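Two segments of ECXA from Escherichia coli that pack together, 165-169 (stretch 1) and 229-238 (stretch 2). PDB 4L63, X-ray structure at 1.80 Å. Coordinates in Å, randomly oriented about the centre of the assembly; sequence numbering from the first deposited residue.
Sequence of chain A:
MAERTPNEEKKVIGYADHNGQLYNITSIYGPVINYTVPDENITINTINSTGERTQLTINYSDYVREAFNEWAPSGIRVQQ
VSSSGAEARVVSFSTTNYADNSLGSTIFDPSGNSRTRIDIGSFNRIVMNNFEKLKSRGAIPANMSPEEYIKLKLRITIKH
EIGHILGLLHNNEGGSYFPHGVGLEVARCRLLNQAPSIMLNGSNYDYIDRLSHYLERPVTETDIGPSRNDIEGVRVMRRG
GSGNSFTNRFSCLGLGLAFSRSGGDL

Stretch 1, residues 165-169: ILGLL
Stretch 2, residues 229-238: NDIEGVRVMR

Gly167 sits where no side chain would fit. Its phi/psi of 96/9 would jam a CB against the carbonyl O of Leu166. An ideal CB would also point toward the helix of stretch 2 and lie 3.0 Å from Met237 CE, a clash. With hydrogen alone there, the Gly167 CA comes within 6.2 Å of the Met237 CA.

Stretch 1 leaves a helix at this point. Ile165 is still helical at -55/-39. Leu166, at -86/10, is the first residue out of helical phi/psi. Leu168 follows at -93/152 and Leu169 at -114/-159. Stretch 2 is helical, part of a longer helix, with i to i-4 backbone bonds such as Gly233 N to Asn229 O at 2.8 Å and Met237 N to Gly233 O at 3.0 Å.

The register pairs Leu166 with Val234, their CA atoms 6.4 Å apart. No hydrogen bond crosses the contact; it is held by apolar packing. Val234 (chi1 t) places CG2 4.0 Å from Leu166 CB and 3.8 Å from Leu168 CD1, so one methyl touches both leucines.

Leu168 has the m,t rotamer, as does Leu166. Its CA-to-CB bond points sideways, but its end comes nearer the helix. Leu168 CD1 lies 3.8 Å from Asp230 O. Leu168 CD2 lies 4.1 Å from Gly233 C and 4.0 Å from Met237 CG. Gly233 leaves room here: an ideal CB would be a tight 3.4 Å from Leu168 CD2.

The CA-to-CB bond of Met237 points toward stretch 1, and the side chain is folded m,m,m. Met237 CB lies 3.5 Å from Leu166 O, and Met237 CE lies 3.5 Å from Gly167 O. Leu166 O is buried by the contact without a polar partner anywhere in the model. The two stretches bury 292 Å² in all.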

# COMPACT_ATOMS: atom_id res chain seq x y z
N ILE A 165 -6.15 26.97 -5.83
CA ILE A 165 -7.45 27.20 -6.48
C ILE A 165 -8.27 25.92 -6.45
O ILE A 165 -9.47 25.94 -6.20
CB ILE A 165 -7.29 27.68 -7.94
CG1 ILE A 165 -6.67 29.07 -7.99
CG2 ILE A 165 -8.64 27.71 -8.65
CD1 ILE A 165 -7.54 30.13 -7.36
N LEU A 166 -7.58 24.79 -6.68
CA LEU A 166 -8.23 23.49 -6.79
C LEU A 166 -8.45 22.80 -5.45
O LEU A 166 -8.79 21.62 -5.42
CB LEU A 166 -7.40 22.58 -7.71
CG LEU A 166 -7.26 23.07 -9.15
CD1 LEU A 166 -6.32 22.18 -9.95
CD2 LEU A 166 -8.63 23.18 -9.82
N GLY A 167 -8.23 23.51 -4.35
CA GLY A 167 -8.60 22.99 -3.04
C GLY A 167 -7.48 22.31 -2.27
O GLY A 167 -7.73 21.69 -1.22
N LEU A 168 -6.26 22.40 -2.77
CA LEU A 168 -5.13 21.82 -2.04
C LEU A 168 -4.46 22.84 -1.13
O LEU A 168 -4.49 24.05 -1.39
CB LEU A 168 -4.10 21.24 -3.01
CG LEU A 168 -4.64 20.13 -3.92
CD1 LEU A 168 -3.52 19.52 -4.75
CD2 LEU A 168 -5.35 19.06 -3.10
N LEU A 169 -3.86 22.34 -0.06
CA LEU A 169 -3.08 23.18 0.85
C LEU A 169 -1.63 22.72 0.75
O LEU A 169 -1.25 22.11 -0.25
CB LEU A 169 -3.63 23.08 2.27
CG LEU A 169 -5.08 23.56 2.40
CD1 LEU A 169 -5.68 23.13 3.73
CD2 LEU A 169 -5.19 25.07 2.24
N ASN A 229 0.45 12.12 -6.83
CA ASN A 229 -0.44 12.31 -5.68
C ASN A 229 -1.17 13.66 -5.73
O ASN A 229 -2.32 13.75 -5.29
CB ASN A 229 0.32 12.15 -4.36
CG ASN A 229 0.68 10.70 -4.08
OD1 ASN A 229 0.38 9.82 -4.88
ND2 ASN A 229 1.31 10.44 -2.94
N ASP A 230 -0.50 14.69 -6.24
CA ASP A 230 -1.16 15.99 -6.43
C ASP A 230 -2.41 15.84 -7.30
O ASP A 230 -3.46 16.40 -7.00
CB ASP A 230 -0.21 17.01 -7.08
CG ASP A 230 0.86 17.50 -6.13
OD1 ASP A 230 0.67 17.43 -4.90
OD2 ASP A 230 1.90 17.98 -6.63
N ILE A 231 -2.26 15.09 -8.39
CA ILE A 231 -3.36 14.86 -9.33
C ILE A 231 -4.49 14.08 -8.66
O ILE A 231 -5.66 14.43 -8.80
CB ILE A 231 -2.87 14.10 -10.58
CG1 ILE A 231 -1.85 14.95 -11.36
CG2 ILE A 231 -4.04 13.71 -11.46
CD1 ILE A 231 -2.40 16.28 -11.86
N GLU A 232 -4.14 13.02 -7.94
CA GLU A 232 -5.15 12.25 -7.21
C GLU A 232 -5.82 13.09 -6.12
O GLU A 232 -7.01 12.89 -5.82
CB GLU A 232 -4.51 11.00 -6.59
CG GLU A 232 -4.12 9.96 -7.62
CD GLU A 232 -5.26 9.61 -8.56
OE1 GLU A 232 -6.35 9.27 -8.07
OE2 GLU A 232 -5.06 9.69 -9.79
N GLY A 233 -5.07 14.02 -5.53
CA GLY A 233 -5.61 14.93 -4.53
C GLY A 233 -6.74 15.76 -5.11
O GLY A 233 -7.80 15.91 -4.49
N VAL A 234 -6.53 16.31 -6.30
CA VAL A 234 -7.56 17.12 -6.95
C VAL A 234 -8.76 16.27 -7.36
O VAL A 234 -9.90 16.73 -7.28
CB VAL A 234 -6.98 17.89 -8.16
CG1 VAL A 234 -8.08 18.66 -8.90
CG2 VAL A 234 -5.90 18.86 -7.69
N ARG A 235 -8.53 15.03 -7.80
CA ARG A 235 -9.63 14.10 -8.06
C ARG A 235 -10.54 13.94 -6.85
O ARG A 235 -11.76 13.84 -6.98
CB ARG A 235 -9.12 12.73 -8.48
CG ARG A 235 -8.64 12.66 -9.90
CD ARG A 235 -8.52 11.23 -10.40
NE ARG A 235 -8.14 11.25 -11.80
CZ ARG A 235 -9.00 11.49 -12.79
NH1 ARG A 235 -10.28 11.72 -12.51
NH2 ARG A 235 -8.58 11.50 -14.05
N VAL A 236 -9.94 13.88 -5.67
CA VAL A 236 -10.70 13.85 -4.43
C VAL A 236 -11.49 15.15 -4.24
O VAL A 236 -12.68 15.13 -3.92
CB VAL A 236 -9.79 13.61 -3.21
CG1 VAL A 236 -10.57 13.80 -1.92
CG2 VAL A 236 -9.20 12.20 -3.28
N MET A 237 -10.82 16.29 -4.47
CA MET A 237 -11.44 17.60 -4.29
C MET A 237 -12.55 17.83 -5.31
O MET A 237 -13.44 18.65 -5.08
CB MET A 237 -10.41 18.73 -4.40
CG MET A 237 -9.28 18.67 -3.36
SD MET A 237 -9.84 18.40 -1.66
CE MET A 237 -10.73 19.92 -1.33
N ARG A 238 -12.49 17.13 -6.44
CA ARG A 238 -13.54 17.25 -7.45
C ARG A 238 -14.82 16.53 -7.03
O ARG A 238 -15.89 16.85 -7.51
CB ARG A 238 -13.09 16.69 -8.80
CG ARG A 238 -12.10 17.56 -9.54
CD ARG A 238 -11.67 16.90 -10.83
NE ARG A 238 -12.79 16.65 -11.73
CZ ARG A 238 -12.92 15.56 -12.47
NH1 ARG A 238 -11.99 14.61 -12.43
NH2 ARG A 238 -13.97 15.42 -13.26